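Local coordinates for molinate hydrolase (Gulosibacter molinativorax, PDB 4UB9), which hydrolyses the thiocarbamate herbicide molinate and probably acts, like other zinc-dependent amidohydrolases, on carbon-nitrogen bonds other than peptide bonds, at residues A[309-313]-A[314-318]; A[263-266]-A[267-271]; A[217-221]-A[222-226]; A[245-248]-A[249-253]; A[229-233]-A[234-238]. All coordinates share one frame; numbering follows the deposited sequence.

The five contacts are local, each within one continuous run of chain, and all lie in the amidohydrolase part of the protein, a family built on a TIM barrel. Interactions 3 and 5 form the start and end of helix 221-232, their centres about 17 Å apart. Interaction 2, on helix 262-275, touches both: Glu-271 OE2 meets Arg-225 NH1 at 2.8 Å in a salt bridge, and Glu-271 O packs on Leu-232 CD1 at 3.3 Å. Interaction 4 lies nearest the metal, the Val-248 side chain about 7 Å from the zinc ion held by His-282 and His-302. Interaction 1 begins helix 313-322, its nearest atoms about 7 Å from those of interaction 4.

Interaction 1: residues A[309-313]-A[314-318]; sequences APIPE and ETIEK
The backbone carbonyl of Pro-312 turns into the first turn of helix 313-322, where Pro-312 O accepts from Ile-316 N at 3.3 Å and weakly from Thr-315 N. One residue on, Glu-317 N donates to Glu-313 O at 2.9 Å with an N-H...O angle of 162°, the regular helical bond. Pro-312 is thus the N-cap residue, and its ring reaches the helix through CD, which lies 3.6 Å from Thr-315 OG1. Ile-311 supplies the apolar part. Its CG2 is anti to the backbone N, chi1 -65° leaving CG1 beside that N, and sits 3.8 Å from Thr-315 CB and 4.0 Å from Ile-316 CG1, crossing both side chains at about a right angle. Glu-313 and Glu-317 are both exposed. The extended chain of Glu-317 runs alongside the first turn, its OE1 3.5 Å from Glu-313 CG. The two carboxylates approach with OE2 of Glu-313 and OE1 of Glu-317 4.4 Å apart and their planes turned 41°, a proximity of like charges that is likely to be mildly unfavourable. Arg-360 on helix 353-363 faces Glu-313 in a long, weak ion pair and also donates to the carbonyl of Ile-311. Thr-315 packs on Leu-289 and Ile-293 of helix 286-294, while Ile-316 leans on Arg-360, so the start of helix 313-322 is settled between these two helices after strand 299-301.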
# COMPACT_ATOMS: atom_id res chain seq x y z
N ALA A 309 0.36 -26.99 -11.26
CA ALA A 309 -0.18 -27.91 -12.25
C ALA A 309 0.67 -29.17 -12.23
O ALA A 309 1.87 -29.11 -12.05
CB ALA A 309 -0.17 -27.26 -13.62
N PRO A 310 0.03 -30.33 -12.33
CA PRO A 310 0.78 -31.59 -12.18
C PRO A 310 1.70 -31.89 -13.35
O PRO A 310 1.36 -31.68 -14.49
CB PRO A 310 -0.31 -32.65 -12.06
CG PRO A 310 -1.49 -32.07 -12.75
CD PRO A 310 -1.41 -30.56 -12.59
N ILE A 311 2.87 -32.40 -13.03
CA ILE A 311 3.85 -32.72 -14.03
C ILE A 311 3.34 -33.89 -14.89
O ILE A 311 2.99 -34.91 -14.36
CB ILE A 311 5.19 -33.12 -13.42
CG1 ILE A 311 5.79 -31.93 -12.69
CG2 ILE A 311 6.13 -33.58 -14.51
CD1 ILE A 311 7.11 -32.23 -12.02
N PRO A 312 3.29 -33.73 -16.22
CA PRO A 312 2.84 -34.83 -17.06
C PRO A 312 3.82 -35.96 -17.13
O PRO A 312 5.05 -35.78 -16.96
CB PRO A 312 2.71 -34.20 -18.45
CG PRO A 312 2.93 -32.73 -18.27
CD PRO A 312 3.71 -32.56 -16.99
N GLU A 313 3.28 -37.12 -17.41
CA GLU A 313 4.04 -38.36 -17.50
C GLU A 313 5.18 -38.23 -18.49
O GLU A 313 6.30 -38.63 -18.23
CB GLU A 313 3.09 -39.50 -17.84
CG GLU A 313 3.50 -40.83 -17.24
CD GLU A 313 3.81 -40.78 -15.74
OE1 GLU A 313 2.91 -40.44 -14.93
OE2 GLU A 313 4.94 -41.13 -15.34
N GLU A 314 4.90 -37.61 -19.62
CA GLU A 314 5.87 -37.44 -20.69
C GLU A 314 7.14 -36.71 -20.22
O GLU A 314 8.25 -37.02 -20.64
CB GLU A 314 5.18 -36.67 -21.84
CG GLU A 314 6.08 -36.38 -23.01
CD GLU A 314 5.71 -35.18 -23.89
OE1 GLU A 314 4.55 -35.14 -24.36
OE2 GLU A 314 6.60 -34.31 -24.16
N THR A 315 6.95 -35.75 -19.33
CA THR A 315 8.05 -34.97 -18.80
C THR A 315 8.89 -35.82 -17.85
O THR A 315 10.12 -35.75 -17.87
CB THR A 315 7.58 -33.73 -18.05
OG1 THR A 315 6.78 -32.92 -18.90
CG2 THR A 315 8.75 -32.89 -17.55
N ILE A 316 8.23 -36.62 -17.02
CA ILE A 316 8.99 -37.51 -16.14
C ILE A 316 9.80 -38.46 -16.98
O ILE A 316 10.98 -38.74 -16.68
CB ILE A 316 8.07 -38.26 -15.20
CG1 ILE A 316 7.58 -37.31 -14.09
CG2 ILE A 316 8.80 -39.43 -14.58
CD1 ILE A 316 6.51 -37.89 -13.20
N GLU A 317 9.19 -38.97 -18.05
CA GLU A 317 9.90 -39.92 -18.95
C GLU A 317 11.11 -39.31 -19.64
O GLU A 317 12.16 -39.94 -19.76
CB GLU A 317 8.94 -40.50 -19.98
CG GLU A 317 8.10 -41.64 -19.40
CD GLU A 317 6.76 -41.76 -20.14
OE1 GLU A 317 5.79 -42.25 -19.53
OE2 GLU A 317 6.67 -41.35 -21.33
N LYS A 318 11.01 -38.05 -19.99
CA LYS A 318 12.21 -37.33 -20.49
C LYS A 318 13.33 -37.26 -19.46
O LYS A 318 14.51 -37.33 -19.80
CB LYS A 318 11.88 -35.92 -20.89
CG LYS A 318 11.01 -35.79 -22.11
CD LYS A 318 11.05 -34.37 -22.65
CE LYS A 318 9.93 -34.10 -23.64
NZ LYS A 318 10.20 -32.80 -24.34

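Interaction 2: residues A[263-266]-A[267-271]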
# COMPACT_ATOMS: atom_id res chain seq x y z
N ARG A 263 15.15 -17.79 -28.69
CA ARG A 263 16.31 -17.29 -29.40
C ARG A 263 17.39 -16.69 -28.48
O ARG A 263 18.58 -16.95 -28.63
CB ARG A 263 15.77 -16.19 -30.29
CG ARG A 263 16.66 -15.66 -31.35
CD ARG A 263 15.77 -15.00 -32.39
NE ARG A 263 15.60 -13.57 -32.15
CZ ARG A 263 15.83 -12.62 -33.07
NH1 ARG A 263 16.23 -12.95 -34.28
NH2 ARG A 263 15.68 -11.35 -32.78
N VAL A 264 16.94 -15.87 -27.55
CA VAL A 264 17.87 -15.21 -26.61
C VAL A 264 18.34 -16.21 -25.56
O VAL A 264 19.48 -16.24 -25.14
CB VAL A 264 17.21 -13.99 -25.93
CG1 VAL A 264 18.00 -13.54 -24.72
CG2 VAL A 264 17.06 -12.85 -26.93
N LEU A 265 17.44 -17.10 -25.19
CA LEU A 265 17.79 -18.19 -24.29
C LEU A 265 18.89 -19.06 -24.90
O LEU A 265 19.86 -19.44 -24.27
CB LEU A 265 16.54 -19.01 -23.95
CG LEU A 265 16.72 -20.11 -22.93
CD1 LEU A 265 17.29 -19.58 -21.63
CD2 LEU A 265 15.35 -20.74 -22.69
N ASP A 266 18.74 -19.35 -26.18
CA ASP A 266 19.79 -20.09 -26.91
C ASP A 266 21.16 -19.39 -26.87
O ASP A 266 22.18 -20.02 -26.68
CB ASP A 266 19.38 -20.36 -28.35
CG ASP A 266 18.19 -21.38 -28.45
OD1 ASP A 266 17.87 -22.08 -27.44
OD2 ASP A 266 17.59 -21.44 -29.55
N VAL A 267 21.17 -18.08 -26.97
CA VAL A 267 22.43 -17.35 -26.84
C VAL A 267 23.06 -17.57 -25.48
O VAL A 267 24.25 -17.81 -25.36
CB VAL A 267 22.20 -15.85 -27.04
CG1 VAL A 267 23.41 -15.04 -26.61
CG2 VAL A 267 21.84 -15.58 -28.51
N LEU A 268 22.24 -17.47 -24.45
CA LEU A 268 22.72 -17.61 -23.07
C LEU A 268 23.27 -19.00 -22.84
O LEU A 268 24.35 -19.18 -22.31
CB LEU A 268 21.60 -17.33 -22.08
CG LEU A 268 21.04 -15.91 -22.08
CD1 LEU A 268 19.79 -15.86 -21.22
CD2 LEU A 268 22.05 -14.92 -21.54
N VAL A 269 22.51 -19.99 -23.25
CA VAL A 269 22.93 -21.40 -23.11
C VAL A 269 24.27 -21.68 -23.84
O VAL A 269 25.18 -22.25 -23.28
CB VAL A 269 21.84 -22.36 -23.58
CG1 VAL A 269 22.35 -23.80 -23.61
CG2 VAL A 269 20.65 -22.25 -22.63
N ASP A 270 24.35 -21.24 -25.08
CA ASP A 270 25.52 -21.40 -25.91
C ASP A 270 26.74 -20.77 -25.26
O ASP A 270 27.82 -21.39 -25.19
CB ASP A 270 25.23 -20.84 -27.30
CG ASP A 270 26.39 -21.01 -28.29
OD1 ASP A 270 26.67 -22.20 -28.51
OD2 ASP A 270 27.02 -20.00 -28.77
N GLU A 271 26.58 -19.60 -24.67
CA GLU A 271 27.73 -18.96 -23.99
C GLU A 271 28.19 -19.67 -22.70
O GLU A 271 29.36 -19.59 -22.32
CB GLU A 271 27.46 -17.47 -23.73
CG GLU A 271 27.44 -16.67 -25.02
CD GLU A 271 28.81 -16.62 -25.71
OE1 GLU A 271 29.84 -16.69 -25.01
OE2 GLU A 271 28.85 -16.53 -26.95
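Four backbone bonds of the i to i+4 kind tie residues 263-266 to the next turn of helix 262-275. Val-269 N to Leu-265 O is the shortest and straightest of them, 2.9 Å with an N-H...O angle of 174°. Asp-270 N to Asp-266 O follows at 3.0 Å, and Leu-268 N to Val-264 O at 3.1 Å. The bond from Val-267 N to Arg-263 O is longer, 3.3 Å.

Most side-chain touches are van der Waals contacts of methyl and methine carbons on carbonyl oxygens of the preceding turn. Val-267 lays CB 3.3 Å from Val-264 O, and CG2, the branch anti to its own carbonyl carbon, comes beside Arg-263 O. Val-269 uses the equivalent branch, its CG2 3.3 Å from Leu-265 O. Contact between side chains is looser: Leu-265 CD1 stands 4.4 Å from Val-269 CG2, and a little farther from Leu-268 CD1. Leu-265 and Leu-268 turn to Ile-241 of strand 239-242, and Val-267 and Leu-268 to helix 221-232.

Charged ends find their mates mostly beyond the helix. Asp-266 OD1 pairs with Arg-295, and Arg-263 NH2 with Glu-287 of the second subunit. Asp-270 OD2 shares Arg-225 NH1 with Glu-271, whose OE2 also bridges to Arg-274 of the same helix.

The chemistry is that of an amphipathic helix: Leu-265, Val-267 and Leu-268 fill the seam against barrel strand and neighbouring helix, whereas the acids and Arg-263 act as clamps, one of them across the subunit interface.

Interaction 3: residues A[217-221]-A[222-226]; sequences STLPP and AEVRP
An N-cap opens helix 221-232, one of the helices packed round the barrel sheet, and Pro-220 is the capping residue. Pro-220 O accepts two backbone bonds: Val-224 N comes in at 3.1 Å in the carbonyl plane, and Glu-223 N at 3.0 Å from above that plane. Pro-221 O then takes Arg-225 N at 3.1 Å and, weakly, Val-224 N. Glu-223 runs its extended chain back across the Pro-220 ring, starting with CG anti to its own carbonyl carbon (chi1 -76°). That brings Glu-223 OE2 to 3.7 Å from Pro-220 CG, while Glu-223 OE1 touches Leu-219 CD2 at 3.6 Å. Replacing Pro-220 by a glycine would remove the ring and probably strip most of the apolar surface under the Glu-223 carboxylate, leaving it freer to turn. Arg-263 and Val-264 of helix 262-275 pack on Pro-221, and Leu-286 of the second subunit on Pro-220. The buried residue among those that touch here is Val-224, whose CG2 meets Leu-219 CB at 3.8 Å.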
# COMPACT_ATOMS: atom_id res chain seq x y z
N SER A 217 15.98 -8.56 -20.73
CA SER A 217 14.80 -8.98 -21.47
C SER A 217 14.40 -8.00 -22.57
O SER A 217 13.58 -8.34 -23.41
CB SER A 217 13.60 -9.15 -20.53
OG SER A 217 13.70 -10.30 -19.70
N THR A 218 14.94 -6.79 -22.54
CA THR A 218 14.64 -5.77 -23.52
C THR A 218 15.53 -5.82 -24.78
O THR A 218 15.24 -5.11 -25.77
CB THR A 218 14.75 -4.34 -22.99
OG1 THR A 218 16.11 -4.03 -22.70
CG2 THR A 218 13.93 -4.16 -21.75
N LEU A 219 16.58 -6.63 -24.73
CA LEU A 219 17.66 -6.55 -25.71
C LEU A 219 17.57 -7.58 -26.78
O LEU A 219 16.94 -8.62 -26.58
CB LEU A 219 19.01 -6.74 -25.04
CG LEU A 219 19.41 -5.71 -23.97
CD1 LEU A 219 20.75 -6.09 -23.36
CD2 LEU A 219 19.44 -4.30 -24.51
N PRO A 220 18.18 -7.29 -27.95
CA PRO A 220 18.23 -8.29 -29.01
C PRO A 220 19.40 -9.23 -28.76
O PRO A 220 20.31 -8.89 -28.02
CB PRO A 220 18.44 -7.46 -30.27
CG PRO A 220 19.14 -6.24 -29.81
CD PRO A 220 18.72 -6.00 -28.38
N PRO A 221 19.37 -10.41 -29.37
CA PRO A 221 20.33 -11.47 -29.12
C PRO A 221 21.77 -11.06 -29.28
O PRO A 221 22.64 -11.46 -28.49
CB PRO A 221 19.99 -12.52 -30.19
CG PRO A 221 18.60 -12.26 -30.57
CD PRO A 221 18.33 -10.80 -30.32
N ALA A 222 22.03 -10.29 -30.31
CA ALA A 222 23.38 -9.85 -30.58
C ALA A 222 23.95 -8.97 -29.46
O ALA A 222 25.15 -8.93 -29.24
CB ALA A 222 23.42 -9.08 -31.90
N GLU A 223 23.09 -8.23 -28.78
CA GLU A 223 23.55 -7.40 -27.67
C GLU A 223 23.66 -8.19 -26.37
O GLU A 223 24.39 -7.80 -25.46
CB GLU A 223 22.65 -6.21 -27.48
CG GLU A 223 22.90 -5.15 -28.51
CD GLU A 223 21.95 -3.96 -28.40
OE1 GLU A 223 21.62 -3.53 -27.26
OE2 GLU A 223 21.53 -3.44 -29.46
N VAL A 224 22.87 -9.25 -26.25
CA VAL A 224 22.91 -10.08 -25.05
C VAL A 224 24.20 -10.89 -24.99
O VAL A 224 24.78 -11.07 -23.93
CB VAL A 224 21.74 -11.05 -25.02
CG1 VAL A 224 21.91 -12.06 -23.90
CG2 VAL A 224 20.44 -10.29 -24.83
N ARG A 225 24.65 -11.33 -26.15
CA ARG A 225 25.80 -12.23 -26.24
C ARG A 225 27.03 -11.72 -25.53
O ARG A 225 27.56 -12.40 -24.67
CB ARG A 225 26.16 -12.57 -27.69
CG ARG A 225 27.20 -13.68 -27.79
CD ARG A 225 27.48 -14.12 -29.21
NE ARG A 225 26.34 -14.84 -29.82
CZ ARG A 225 26.02 -16.11 -29.61
NH1 ARG A 225 26.71 -16.86 -28.79
NH2 ARG A 225 24.98 -16.63 -30.22
N PRO A 226 27.49 -10.51 -25.85
CA PRO A 226 28.70 -10.09 -25.15
C PRO A 226 28.51 -9.89 -23.65
O PRO A 226 29.47 -10.02 -22.88
CB PRO A 226 29.05 -8.73 -25.81
CG PRO A 226 27.82 -8.31 -26.56
CD PRO A 226 27.13 -9.59 -26.94

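Interaction 4: residues A[245-248]-A[249-253]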
# COMPACT_ATOMS: atom_id res chain seq x y z
N ASP A 245 9.97 -16.41 -14.68
CA ASP A 245 9.98 -15.22 -13.84
C ASP A 245 10.13 -15.56 -12.36
O ASP A 245 10.05 -16.72 -11.97
CB ASP A 245 8.66 -14.47 -13.98
CG ASP A 245 7.50 -15.25 -13.34
OD1 ASP A 245 7.07 -16.28 -13.92
OD2 ASP A 245 7.08 -14.87 -12.23
N HIS A 246 10.31 -14.51 -11.56
CA HIS A 246 10.51 -14.61 -10.12
C HIS A 246 9.55 -13.67 -9.40
O HIS A 246 9.92 -13.00 -8.46
CB HIS A 246 11.94 -14.26 -9.79
CG HIS A 246 12.36 -14.61 -8.41
ND1 HIS A 246 12.07 -13.83 -7.32
CD2 HIS A 246 13.09 -15.65 -7.94
CE1 HIS A 246 12.56 -14.39 -6.23
NE2 HIS A 246 13.20 -15.48 -6.58
N LEU A 247 8.30 -13.66 -9.86
CA LEU A 247 7.26 -12.78 -9.35
C LEU A 247 6.23 -13.48 -8.44
O LEU A 247 5.08 -13.01 -8.29
CB LEU A 247 6.51 -12.17 -10.53
CG LEU A 247 7.31 -11.31 -11.49
CD1 LEU A 247 6.40 -10.82 -12.60
CD2 LEU A 247 7.95 -10.10 -10.79
N VAL A 248 6.63 -14.59 -7.84
CA VAL A 248 5.71 -15.38 -7.03
C VAL A 248 5.16 -14.58 -5.86
O VAL A 248 3.99 -14.63 -5.54
CB VAL A 248 6.36 -16.68 -6.55
CG1 VAL A 248 6.63 -17.56 -7.76
CG2 VAL A 248 7.68 -16.45 -5.78
N GLY A 249 6.02 -13.76 -5.30
CA GLY A 249 5.63 -12.84 -4.23
C GLY A 249 4.58 -11.84 -4.62
O GLY A 249 3.67 -11.57 -3.85
N LEU A 250 4.73 -11.24 -5.80
CA LEU A 250 3.78 -10.24 -6.25
C LEU A 250 2.51 -10.81 -6.79
O LEU A 250 1.47 -10.29 -6.56
CB LEU A 250 4.36 -9.43 -7.39
CG LEU A 250 4.73 -8.01 -7.10
CD1 LEU A 250 5.15 -7.39 -8.42
CD2 LEU A 250 3.62 -7.22 -6.46
N LEU A 251 2.64 -11.87 -7.57
CA LEU A 251 1.53 -12.40 -8.33
C LEU A 251 1.02 -13.79 -7.92
O LEU A 251 0.03 -14.27 -8.46
CB LEU A 251 1.93 -12.49 -9.82
CG LEU A 251 2.24 -11.14 -10.45
CD1 LEU A 251 2.73 -11.35 -11.87
CD2 LEU A 251 1.00 -10.26 -10.44
N GLY A 252 1.70 -14.42 -6.99
CA GLY A 252 1.31 -15.77 -6.57
C GLY A 252 1.98 -16.81 -7.47
O GLY A 252 2.84 -16.46 -8.29
N PHE A 253 1.60 -18.06 -7.30
CA PHE A 253 2.34 -19.19 -7.87
C PHE A 253 1.73 -19.68 -9.20
O PHE A 253 2.24 -20.61 -9.78
CB PHE A 253 2.51 -20.33 -6.80
CG PHE A 253 3.51 -20.01 -5.72
CD1 PHE A 253 3.15 -19.27 -4.60
CD2 PHE A 253 4.86 -20.39 -5.86
CE1 PHE A 253 4.11 -18.89 -3.66
CE2 PHE A 253 5.83 -20.04 -4.89
CZ PHE A 253 5.45 -19.28 -3.79
O HOH W 1 8.87 -13.13 -5.51
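Val-248 lies over one face of the Phe-253 ring in a CH-pi contact, its CB 3.9 Å from the ring centroid and only 18° off the ring normal. The touch is offset toward the rim, so CB comes nearest CE2. Val-248 CG1, anti to the valine's own carbonyl carbon (chi1 -66°), reaches Phe-253 CD2 at 3.8 Å, and Val-248 CG2 approaches CZ of the ring. An alanine in place of Phe-253 would remove the ring and probably open a gap beside Val-248, leaving that side chain without its aromatic cover. Next to this pair Leu-247 and Leu-251 run alongside each other in the same direction, their CD1 atoms 3.8 Å apart. Leu-250 meets Leu-250 of the second subunit.

The backbone holds both pairs. Leu-247 is the N-cap residue, and Leu-247 O accepts Leu-251 N at 2.8 Å; Val-248 O takes Gly-252 N at 2.7 Å, though with a bent N-H...O angle of 133°. Gly-252 has positive phi, where a side chain would jam against the preceding carbonyl. Farther out, Asp-245 OD2 accepts Leu-247 N at 2.9 Å in an Asx turn, and a water joins His-246 O to Gly-249 N. OD1 of Asp-245 is gripped in turn by Tyr-257 N.

Asp-245 O accepts from His-282 NE2, a zinc ligand residue, so the segment stands near the metal. The short helix 248-251 follows barrel strand 239-242, and Phe-253 beyond it packs on Asp-348 and Phe-349 of helix 347-350.

Interaction 5: residues A[229-233]-A[234-238]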
# COMPACT_ATOMS: atom_id res chain seq x y z
N ARG A 229 28.69 -13.30 -21.97
CA ARG A 229 30.06 -13.76 -22.07
C ARG A 229 30.98 -13.06 -21.09
O ARG A 229 31.77 -13.68 -20.39
CB ARG A 229 30.60 -13.55 -23.47
CG ARG A 229 32.00 -14.10 -23.57
CD ARG A 229 32.32 -14.31 -25.03
NE ARG A 229 33.60 -14.98 -25.17
CZ ARG A 229 34.17 -15.27 -26.33
NH1 ARG A 229 33.57 -14.98 -27.48
NH2 ARG A 229 35.36 -15.88 -26.33
N GLU A 230 30.86 -11.76 -21.04
CA GLU A 230 31.64 -10.96 -20.10
C GLU A 230 31.38 -11.34 -18.62
O GLU A 230 32.31 -11.41 -17.79
CB GLU A 230 31.33 -9.49 -20.33
CG GLU A 230 31.76 -8.55 -19.22
CD GLU A 230 31.30 -7.11 -19.43
OE1 GLU A 230 30.12 -6.85 -19.81
OE2 GLU A 230 32.14 -6.21 -19.20
N TYR A 231 30.09 -11.55 -18.33
CA TYR A 231 29.67 -11.97 -16.99
C TYR A 231 30.37 -13.27 -16.61
O TYR A 231 30.99 -13.36 -15.59
CB TYR A 231 28.16 -12.16 -16.92
CG TYR A 231 27.74 -12.69 -15.58
CD1 TYR A 231 27.71 -11.85 -14.45
CD2 TYR A 231 27.45 -14.04 -15.40
CE1 TYR A 231 27.34 -12.34 -13.22
CE2 TYR A 231 27.08 -14.54 -14.17
CZ TYR A 231 27.04 -13.69 -13.09
OH TYR A 231 26.69 -14.16 -11.84
N LEU A 232 30.31 -14.25 -17.50
CA LEU A 232 30.92 -15.53 -17.27
C LEU A 232 32.43 -15.39 -17.06
O LEU A 232 33.01 -16.11 -16.28
CB LEU A 232 30.62 -16.52 -18.39
CG LEU A 232 29.13 -16.90 -18.47
CD1 LEU A 232 28.82 -17.63 -19.75
CD2 LEU A 232 28.71 -17.77 -17.30
N GLU A 233 33.05 -14.47 -17.78
CA GLU A 233 34.48 -14.24 -17.63
C GLU A 233 34.85 -13.57 -16.32
O GLU A 233 36.02 -13.44 -16.01
CB GLU A 233 35.03 -13.45 -18.80
CG GLU A 233 35.40 -14.43 -19.92
CD GLU A 233 35.40 -13.80 -21.30
OE1 GLU A 233 35.50 -12.55 -21.39
OE2 GLU A 233 35.33 -14.57 -22.29
N ARG A 234 33.88 -13.18 -15.51
CA ARG A 234 34.20 -12.64 -14.18
C ARG A 234 34.58 -13.69 -13.16
O ARG A 234 35.12 -13.36 -12.13
CB ARG A 234 33.04 -11.87 -13.57
CG ARG A 234 32.75 -10.58 -14.27
CD ARG A 234 31.33 -10.17 -13.95
NE ARG A 234 31.03 -8.88 -14.50
CZ ARG A 234 31.37 -7.74 -13.92
NH1 ARG A 234 31.10 -6.60 -14.52
NH2 ARG A 234 31.98 -7.75 -12.73
N GLY A 235 34.24 -14.93 -13.38
CA GLY A 235 34.76 -15.99 -12.54
C GLY A 235 33.79 -16.84 -11.74
O GLY A 235 34.16 -17.42 -10.72
N VAL A 236 32.62 -17.08 -12.27
CA VAL A 236 31.65 -17.93 -11.61
C VAL A 236 31.98 -19.40 -11.77
O VAL A 236 32.61 -19.80 -12.75
CB VAL A 236 30.24 -17.65 -12.12
CG1 VAL A 236 29.92 -16.17 -11.93
CG2 VAL A 236 30.09 -18.05 -13.57
N ASP A 237 31.50 -20.22 -10.84
CA ASP A 237 31.67 -21.66 -10.93
C ASP A 237 30.56 -22.36 -11.74
O ASP A 237 30.72 -23.46 -12.24
CB ASP A 237 31.71 -22.25 -9.55
CG ASP A 237 32.84 -21.69 -8.73
OD1 ASP A 237 34.01 -22.02 -9.04
OD2 ASP A 237 32.56 -20.92 -7.78
N PHE A 238 29.45 -21.70 -11.88
CA PHE A 238 28.35 -22.19 -12.71
C PHE A 238 27.43 -21.02 -13.00
O PHE A 238 27.69 -19.91 -12.54
CB PHE A 238 27.60 -23.34 -12.05
CG PHE A 238 27.23 -23.08 -10.63
CD1 PHE A 238 26.09 -22.41 -10.35
CD2 PHE A 238 28.01 -23.55 -9.57
CE1 PHE A 238 25.68 -22.20 -9.04
CE2 PHE A 238 27.62 -23.33 -8.26
CZ PHE A 238 26.46 -22.65 -7.99
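Val-236 wedges its two methyl branches between Tyr-231 and Leu-232, making the buried half of the contact. Val-236 CG1 lies 3.8 Å from Tyr-231 OH and approaches CE2 and CZ of that ring obliquely, while Val-236 CG2 meets Leu-232 CD2 at 4.0 Å. Tyr-231 extends to it with CG anti to the backbone N (chi1 176°), and its hydroxyl is held at the far end by Ala-171 O and Thr-173 N. Leu-232 also leans on Val-272 and Ala-275 of helix 262-275. Between the two halves the chain leaves helix 221-232 through a type I beta turn from Leu-232 to Gly-235 and heads for strand 239-242, the helix-to-strand connection of a TIM barrel. The backbone is close here: Arg-234 N donates to Tyr-231 O at 2.9 Å, and Arg-234 CB rests 3.2 Å from Tyr-231 O. Gly-235 N reaches Leu-232 O only weakly, at 3.4 Å. Gly-235 adopts a positive phi of 119° that would force a side chain against the carbonyl before it. The solvent side is looser. Arg-234 runs extended from CG to NE, setting its CD 4.0 Å from Tyr-231 CD1; the guanidinium and ring planes are 40° apart. Arg-234 NH1 stays 4.8 Å from Glu-230 OE2, too far apart to pair. Arg-229 NE and Glu-233 OE2, one turn apart on this exposed side, form a salt bridge with a weak hydrogen bond.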